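Crystal protein (Bacillus thuringiensis serovar dakota, PDB 2ZTB) is a parasporin-2 toxin that recognizes cancer cells and probably kills them by forming pores in the plasma membrane, as in related beta-pore-forming toxins. Local coordinates at residues A[126-140]-A[225-237]. Residues are numbered along the deposited sequence; the frame is centred on the assembly and turned at random.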
ATOM      1  N   LEU A 126      -3.552   7.006   2.992  1.00 61.43           N
ATOM      2  CA  LEU A 126      -2.267   6.847   3.640  1.00 60.55           C
ATOM      3  C   LEU A 126      -1.160   7.386   2.723  1.00 60.39           C
ATOM      4  O   LEU A 126      -1.100   7.045   1.536  1.00 60.10           O
ATOM      5  CB  LEU A 126      -2.037   5.373   3.962  1.00 60.30           C
ATOM      6  CG  LEU A 126      -0.695   4.957   4.562  1.00 60.15           C
ATOM      7  CD1 LEU A 126      -0.608   5.385   6.006  1.00 58.81           C
ATOM      8  CD2 LEU A 126      -0.488   3.448   4.421  1.00 59.94           C
ATOM      9  N   SER A 127      -0.296   8.229   3.276  1.00 60.52           N
ATOM     10  CA  SER A 127       0.841   8.757   2.533  1.00 60.77           C
ATOM     11  C   SER A 127       2.033   7.810   2.612  1.00 60.77           C
ATOM     12  O   SER A 127       2.503   7.461   3.707  1.00 60.37           O
ATOM     13  CB  SER A 127       1.215  10.151   3.019  1.00 61.12           C
ATOM     14  OG  SER A 127       0.145  11.055   2.804  1.00 62.05           O
ATOM     15  N   ILE A 128       2.483   7.383   1.434  1.00 60.51           N
ATOM     16  CA  ILE A 128       3.637   6.506   1.287  1.00 60.71           C
ATOM     17  C   ILE A 128       4.675   7.218   0.406  1.00 61.63           C
ATOM     18  O   ILE A 128       4.380   7.652  -0.718  1.00 61.33           O
ATOM     19  CB  ILE A 128       3.236   5.094   0.713  1.00 60.56           C
ATOM     20  CG1 ILE A 128       2.345   4.321   1.708  1.00 59.26           C
ATOM     21  CG2 ILE A 128       4.458   4.261   0.332  1.00 59.64           C
ATOM     22  CD1 ILE A 128       2.995   4.054   3.095  1.00 56.30           C
ATOM     23  N   LYS A 129       5.880   7.362   0.949  1.00 62.23           N
ATOM     24  CA  LYS A 129       6.993   7.970   0.238  1.00 62.80           C
ATOM     25  C   LYS A 129       8.254   7.145   0.435  1.00 62.46           C
ATOM     26  O   LYS A 129       8.626   6.828   1.563  1.00 62.85           O
ATOM     27  CB  LYS A 129       7.220   9.396   0.729  1.00 63.47           C
ATOM     28  CG  LYS A 129       6.167  10.393   0.256  1.00 66.01           C
ATOM     29  CD  LYS A 129       6.155  11.670   1.091  1.00 68.84           C
ATOM     30  CE  LYS A 129       5.855  12.899   0.223  1.00 70.55           C
ATOM     31  NZ  LYS A 129       6.776  12.972  -0.952  1.00 70.63           N
ATOM     32  N   LYS A 130       8.910   6.804  -0.665  1.00 62.00           N
ATOM     33  CA  LYS A 130      10.156   6.049  -0.614  1.00 61.59           C
ATOM     34  C   LYS A 130      11.126   6.534  -1.686  1.00 60.90           C
ATOM     35  O   LYS A 130      10.753   6.665  -2.855  1.00 60.98           O
ATOM     36  CB  LYS A 130       9.865   4.545  -0.763  1.00 61.99           C
ATOM     37  CG  LYS A 130      11.079   3.643  -0.949  1.00 62.68           C
ATOM     38  CD  LYS A 130      11.863   3.468   0.333  1.00 65.04           C
ATOM     39  CE  LYS A 130      13.250   2.920   0.029  1.00 66.25           C
ATOM     40  NZ  LYS A 130      13.939   2.482   1.276  1.00 68.17           N
ATOM     41  N   VAL A 131      12.364   6.814  -1.288  1.00 60.19           N
ATOM     42  CA  VAL A 131      13.422   7.118  -2.263  1.00 59.42           C
ATOM     43  C   VAL A 131      14.222   5.856  -2.607  1.00 58.88           C
ATOM     44  O   VAL A 131      14.913   5.281  -1.759  1.00 58.63           O
ATOM     45  CB  VAL A 131      14.376   8.261  -1.809  1.00 59.49           C
ATOM     46  CG1 VAL A 131      15.485   8.476  -2.842  1.00 58.53           C
ATOM     47  CG2 VAL A 131      13.606   9.568  -1.564  1.00 59.33           C
ATOM     48  N   PHE A 132      14.105   5.431  -3.858  1.00 58.21           N
ATOM     49  CA  PHE A 132      14.825   4.268  -4.349  1.00 58.05           C
ATOM     50  C   PHE A 132      16.149   4.689  -4.998  1.00 58.15           C
ATOM     51  O   PHE A 132      16.212   5.701  -5.704  1.00 57.49           O
ATOM     52  CB  PHE A 132      13.963   3.510  -5.355  1.00 57.75           C
ATOM     53  CG  PHE A 132      12.799   2.767  -4.736  1.00 57.90           C
ATOM     54  CD1 PHE A 132      11.487   3.139  -5.033  1.00 57.52           C
ATOM     55  CD2 PHE A 132      13.014   1.692  -3.877  1.00 56.86           C
ATOM     56  CE1 PHE A 132      10.399   2.451  -4.492  1.00 57.42           C
ATOM     57  CE2 PHE A 132      11.936   0.995  -3.323  1.00 58.97           C
ATOM     58  CZ  PHE A 132      10.621   1.374  -3.634  1.00 58.10           C
ATOM     59  N   GLU A 133      17.197   3.905  -4.754  1.00 58.36           N
ATOM     60  CA  GLU A 133      18.523   4.180  -5.303  1.00 58.82           C
ATOM     61  C   GLU A 133      18.501   4.365  -6.820  1.00 58.71           C
ATOM     62  O   GLU A 133      18.995   5.376  -7.339  1.00 59.11           O
ATOM     63  CB  GLU A 133      19.501   3.069  -4.923  1.00 58.66           C
ATOM     64  CG  GLU A 133      20.864   3.197  -5.586  1.00 60.21           C
ATOM     65  CD  GLU A 133      21.810   2.082  -5.196  1.00 61.94           C
ATOM     66  OE1 GLU A 133      21.688   1.575  -4.047  1.00 62.11           O
ATOM     67  OE2 GLU A 133      22.678   1.723  -6.034  1.00 61.05           O
ATOM     68  N   ILE A 134      17.932   3.385  -7.514  1.00 58.40           N
ATOM     69  CA  ILE A 134      17.867   3.383  -8.970  1.00 58.55           C
ATOM     70  C   ILE A 134      16.641   4.150  -9.485  1.00 58.84           C
ATOM     71  O   ILE A 134      16.770   5.062 -10.309  1.00 59.23           O
ATOM     72  CB  ILE A 134      17.916   1.926  -9.548  1.00 58.57           C
ATOM     73  CG1 ILE A 134      19.244   1.253  -9.164  1.00 58.48           C
ATOM     74  CG2 ILE A 134      17.689   1.921 -11.076  1.00 57.84           C
ATOM     75  CD1 ILE A 134      19.292  -0.241  -9.368  1.00 58.78           C
ATOM     76  N   GLY A 135      15.466   3.807  -8.968  1.00 58.58           N
ATOM     77  CA  GLY A 135      14.222   4.394  -9.440  1.00 58.92           C
ATOM     78  C   GLY A 135      13.915   5.819  -9.014  1.00 59.12           C
ATOM     79  O   GLY A 135      13.117   6.491  -9.665  1.00 59.63           O
ATOM     80  N   GLY A 136      14.524   6.290  -7.933  1.00 58.70           N
ATOM     81  CA  GLY A 136      14.251   7.640  -7.451  1.00 59.23           C
ATOM     82  C   GLY A 136      13.045   7.725  -6.534  1.00 59.66           C
ATOM     83  O   GLY A 136      12.571   6.706  -6.025  1.00 59.35           O
ATOM     84  N   GLU A 137      12.557   8.948  -6.315  1.00 60.67           N
ATOM     85  CA  GLU A 137      11.470   9.191  -5.373  1.00 61.68           C
ATOM     86  C   GLU A 137      10.124   8.755  -5.923  1.00 61.97           C
ATOM     87  O   GLU A 137       9.761   9.078  -7.059  1.00 62.06           O
ATOM     88  CB  GLU A 137      11.382  10.650  -4.914  1.00 61.88           C
ATOM     89  CG  GLU A 137      10.398  10.798  -3.727  1.00 64.84           C
ATOM     90  CD  GLU A 137       9.925  12.222  -3.469  1.00 68.82           C
ATOM     91  OE1 GLU A 137      10.773  13.139  -3.339  1.00 69.61           O
ATOM     92  OE2 GLU A 137       8.692  12.414  -3.367  1.00 70.61           O
ATOM     93  N   VAL A 138       9.405   8.023  -5.077  1.00 61.95           N
ATOM     94  CA  VAL A 138       8.057   7.536  -5.342  1.00 62.17           C
ATOM     95  C   VAL A 138       7.154   8.011  -4.181  1.00 61.73           C
ATOM     96  O   VAL A 138       7.524   7.889  -3.013  1.00 61.32           O
ATOM     97  CB  VAL A 138       8.091   5.988  -5.461  1.00 62.39           C
ATOM     98  CG1 VAL A 138       6.724   5.388  -5.401  1.00 63.23           C
ATOM     99  CG2 VAL A 138       8.805   5.564  -6.762  1.00 62.37           C
ATOM    100  N   SER A 139       6.005   8.599  -4.502  1.00 61.33           N
ATOM    101  CA  SER A 139       4.999   8.889  -3.478  1.00 61.30           C
ATOM    102  C   SER A 139       3.580   8.470  -3.880  1.00 60.58           C
ATOM    103  O   SER A 139       3.225   8.477  -5.064  1.00 60.27           O
ATOM    104  CB  SER A 139       5.021  10.351  -3.067  1.00 61.42           C
ATOM    105  OG  SER A 139       4.448  11.153  -4.074  1.00 64.53           O
ATOM    106  N   PHE A 140       2.786   8.105  -2.871  1.00 59.58           N
ATOM    107  CA  PHE A 140       1.410   7.663  -3.051  1.00 58.76           C
ATOM    108  C   PHE A 140       0.524   8.223  -1.930  1.00 59.11           C
ATOM    109  O   PHE A 140       0.955   8.341  -0.779  1.00 58.96           O
ATOM    110  CB  PHE A 140       1.329   6.131  -3.007  1.00 58.13           C
ATOM    111  CG  PHE A 140       1.874   5.429  -4.239  1.00 56.74           C
ATOM    112  CD1 PHE A 140       3.151   4.888  -4.237  1.00 54.81           C
ATOM    113  CD2 PHE A 140       1.087   5.272  -5.377  1.00 55.41           C
ATOM    114  CE1 PHE A 140       3.645   4.248  -5.365  1.00 54.66           C
ATOM    115  CE2 PHE A 140       1.567   4.621  -6.495  1.00 53.53           C
ATOM    116  CZ  PHE A 140       2.845   4.110  -6.492  1.00 55.23           C
ATOM    117  N   THR A 225      -2.272  -4.050  13.074  1.00 58.73           N
ATOM    118  CA  THR A 225      -1.080  -3.767  12.268  1.00 58.62           C
ATOM    119  C   THR A 225      -1.433  -3.466  10.812  1.00 58.40           C
ATOM    120  O   THR A 225      -2.215  -4.177  10.183  1.00 57.18           O
ATOM    121  CB  THR A 225      -0.072  -4.944  12.324  1.00 58.63           C
ATOM    122  OG1 THR A 225       0.158  -5.313  13.687  1.00 59.05           O
ATOM    123  CG2 THR A 225       1.272  -4.574  11.683  1.00 59.12           C
ATOM    124  N   LEU A 226      -0.851  -2.389  10.299  1.00 59.28           N
ATOM    125  CA  LEU A 226      -0.902  -2.075   8.882  1.00 59.98           C
ATOM    126  C   LEU A 226       0.367  -2.630   8.244  1.00 60.02           C
ATOM    127  O   LEU A 226       1.422  -2.611   8.857  1.00 60.31           O
ATOM    128  CB  LEU A 226      -1.036  -0.568   8.666  1.00 60.34           C
ATOM    129  CG  LEU A 226      -1.040  -0.024   7.223  1.00 62.64           C
ATOM    130  CD1 LEU A 226      -1.966   1.176   7.146  1.00 65.15           C
ATOM    131  CD2 LEU A 226       0.349   0.373   6.782  1.00 63.35           C
ATOM    132  N   ARG A 227       0.245  -3.176   7.038  1.00 60.13           N
ATOM    133  CA  ARG A 227       1.393  -3.677   6.276  1.00 60.48           C
ATOM    134  C   ARG A 227       1.230  -3.339   4.812  1.00 59.75           C
ATOM    135  O   ARG A 227       0.124  -3.094   4.334  1.00 59.28           O
ATOM    136  CB  ARG A 227       1.561  -5.195   6.422  1.00 60.91           C
ATOM    137  CG  ARG A 227       1.928  -5.617   7.826  1.00 64.53           C
ATOM    138  CD  ARG A 227       2.281  -7.070   7.926  1.00 69.72           C
ATOM    139  NE  ARG A 227       2.579  -7.417   9.317  1.00 75.15           N
ATOM    140  CZ  ARG A 227       3.808  -7.474   9.839  1.00 77.68           C
ATOM    141  NH1 ARG A 227       4.880  -7.221   9.082  1.00 77.99           N
ATOM    142  NH2 ARG A 227       3.964  -7.798  11.124  1.00 77.36           N
ATOM    143  N   GLY A 228       2.343  -3.313   4.102  1.00 59.32           N
ATOM    144  CA  GLY A 228       2.289  -3.142   2.668  1.00 58.93           C
ATOM    145  C   GLY A 228       3.666  -3.189   2.076  1.00 58.54           C
ATOM    146  O   GLY A 228       4.640  -3.472   2.775  1.00 58.08           O
ATOM    147  N   THR A 229       3.716  -2.916   0.775  1.00 58.47           N
ATOM    148  CA  THR A 229       4.940  -2.887  -0.011  1.00 58.26           C
ATOM    149  C   THR A 229       4.874  -1.754  -1.028  1.00 58.71           C
ATOM    150  O   THR A 229       3.828  -1.476  -1.615  1.00 58.06           O
ATOM    151  CB  THR A 229       5.161  -4.227  -0.744  1.00 57.91           C
ATOM    152  OG1 THR A 229       5.083  -5.294   0.204  1.00 56.57           O
ATOM    153  CG2 THR A 229       6.548  -4.271  -1.435  1.00 57.94           C
ATOM    154  N   VAL A 230       6.011  -1.106  -1.225  1.00 60.05           N
ATOM    155  CA  VAL A 230       6.175  -0.120  -2.296  1.00 60.97           C
ATOM    156  C   VAL A 230       7.255  -0.634  -3.256  1.00 61.56           C
ATOM    157  O   VAL A 230       8.380  -0.902  -2.842  1.00 61.46           O
ATOM    158  CB  VAL A 230       6.409   1.317  -1.741  1.00 60.80           C
ATOM    159  CG1 VAL A 230       7.561   1.361  -0.747  1.00 61.01           C
ATOM    160  CG2 VAL A 230       6.608   2.326  -2.873  1.00 62.62           C
ATOM    161  N   THR A 231       6.853  -0.863  -4.511  1.00 62.24           N
ATOM    162  CA  THR A 231       7.717  -1.369  -5.579  1.00 62.72           C
ATOM    163  C   THR A 231       7.923  -0.325  -6.701  1.00 63.04           C
ATOM    164  O   THR A 231       7.064   0.542  -6.938  1.00 63.64           O
ATOM    165  CB  THR A 231       7.174  -2.663  -6.161  1.00 62.60           C
ATOM    166  OG1 THR A 231       7.056  -3.635  -5.118  1.00 64.76           O
ATOM    167  CG2 THR A 231       8.103  -3.233  -7.221  1.00 63.56           C
ATOM    168  N   ASN A 232       9.101  -0.371  -7.327  1.00 62.36           N
ATOM    169  CA  ASN A 232       9.414   0.445  -8.495  1.00 61.50           C
ATOM    170  C   ASN A 232      10.139  -0.463  -9.479  1.00 60.50           C
ATOM    171  O   ASN A 232      11.046  -1.200  -9.085  1.00 60.33           O
ATOM    172  CB  ASN A 232      10.240   1.688  -8.114  1.00 61.34           C
ATOM    173  CG  ASN A 232      10.350   2.712  -9.262  1.00 62.12           C
ATOM    174  OD1 ASN A 232       9.563   3.649  -9.348  1.00 61.40           O
ATOM    175  ND2 ASN A 232      11.325   2.520 -10.150  1.00 63.49           N
ATOM    176  N   VAL A 233       9.670  -0.479 -10.728  1.00 59.34           N
ATOM    177  CA  VAL A 233      10.341  -1.222 -11.815  1.00 58.25           C
ATOM    178  C   VAL A 233      10.827  -0.208 -12.857  1.00 57.78           C
ATOM    179  O   VAL A 233      10.046   0.590 -13.389  1.00 57.42           O
ATOM    180  CB  VAL A 233       9.462  -2.368 -12.421  1.00 58.63           C
ATOM    181  CG1 VAL A 233      10.247  -3.203 -13.443  1.00 58.13           C
ATOM    182  CG2 VAL A 233       8.952  -3.312 -11.313  1.00 58.10           C
ATOM    183  N   SER A 234      12.140  -0.184 -13.077  1.00 57.20           N
ATOM    184  CA  SER A 234      12.740   0.752 -14.034  1.00 56.53           C
ATOM    185  C   SER A 234      13.919   0.124 -14.772  1.00 55.61           C
ATOM    186  O   SER A 234      14.476  -0.900 -14.347  1.00 55.69           O
ATOM    187  CB  SER A 234      13.143   2.064 -13.353  1.00 56.85           C
ATOM    188  OG  SER A 234      14.156   1.856 -12.380  1.00 58.10           O
ATOM    189  N   SER A 235      14.261   0.721 -15.905  1.00 54.15           N
ATOM    190  CA  SER A 235      15.360   0.235 -16.713  1.00 52.77           C
ATOM    191  C   SER A 235      16.544   1.162 -16.488  1.00 51.33           C
ATOM    192  O   SER A 235      16.359   2.343 -16.209  1.00 50.94           O
ATOM    193  CB  SER A 235      14.974   0.167 -18.191  1.00 52.41           C
ATOM    194  OG  SER A 235      14.686   1.460 -18.666  1.00 54.16           O
ATOM    195  N   PHE A 236      17.744   0.591 -16.568  1.00 50.02           N
ATOM    196  CA  PHE A 236      19.007   1.302 -16.383  1.00 48.54           C
ATOM    197  C   PHE A 236      20.131   0.552 -17.111  1.00 48.28           C
ATOM    198  O   PHE A 236      19.915  -0.540 -17.635  1.00 48.55           O
ATOM    199  CB  PHE A 236      19.316   1.494 -14.882  1.00 48.11           C
ATOM    200  CG  PHE A 236      19.605   0.212 -14.131  1.00 47.05           C
ATOM    201  CD1 PHE A 236      20.869  -0.023 -13.606  1.00 45.77           C
ATOM    202  CD2 PHE A 236      18.612  -0.752 -13.934  1.00 47.41           C
ATOM    203  CE1 PHE A 236      21.154  -1.198 -12.907  1.00 45.18           C
ATOM    204  CE2 PHE A 236      18.892  -1.934 -13.226  1.00 46.37           C
ATOM    205  CZ  PHE A 236      20.174  -2.145 -12.719  1.00 46.19           C
ATOM    206  N   ASP A 237      21.311   1.156 -17.152  1.00 48.14           N
ATOM    207  CA  ASP A 237      22.514   0.578 -17.759  1.00 47.95           C
ATOM    208  C   ASP A 237      22.311   0.218 -19.221  1.00 47.97           C
ATOM    209  O   ASP A 237      22.561  -0.923 -19.629  1.00 48.03           O
ATOM    210  CB  ASP A 237      23.041  -0.619 -16.943  1.00 48.04           C
ATOM    211  CG  ASP A 237      23.755  -0.202 -15.650  1.00 47.90           C
ATOM    212  OD1 ASP A 237      23.929   1.006 -15.382  1.00 46.74           O
ATOM    213  OD2 ASP A 237      24.147  -1.105 -14.884  1.00 49.41           O
TER
HETATM  214  O   HOH W   1      11.711   5.381 -11.849  1.00 53.34           O
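Val230 and Asn232, on the long strand 225-237, press against the underside of an antiparallel beta-hairpin formed by strands 126-132 and 136-140, a worked example of how a two-stranded hairpin packs on a sheet without sharing its hydrogen bonds. Strand 126-132 runs at 44° to 225-237, their axes approaching to 8.7 Å, and strand 136-140 runs at 134° to strand 225-237; the hairpin's own backbone bonds, such as those between Lys130 and Val138, stay within it. Val230 is the most heavily buried residue of the contact. A chi1 of 53° sets its CG1 between backbone N and carbonyl carbon, facing Lys130 CB, and places CG2 4.0 Å from Val138 CG1, where it also meets the rings of Phe132 and Phe140; the beta carbon faces Ile128 CG2. Phe132 brings its CZ edge to the carbonyl of Val230, 3.3 Å from the O and near the ring plane, and its CD1 lies 3.6 Å from Asn232 CB. Lys130 CG lies over one face of this ring, toward its rim, before the bent chain carries NZ to Asn72. The two ends of the Asn232 amide have different surroundings: OD1 is hydrogen-bonded to Ser110 OG, with Val138 CG2 alongside, whereas ND2 lies 3.5 Å from Gly135 CA and gives a weak hydrogen bond to a water that donates to Gly135 O. At the turn, Ile134 CD1 sits over one face of Phe236, 4.2 Å from the ring centroid, and Glu181 receives the Ile134 and Gly135 N-H groups. At the far end Leu126 CD2 and Leu226 CD1 meet tip to tip at 3.8 Å. An amphipathic hairpin laid on long strands is characteristic of aerolysin-type toxins, probably including parasporin-2, where it is thought to detach and contribute two strands to an oligomeric transmembrane barrel.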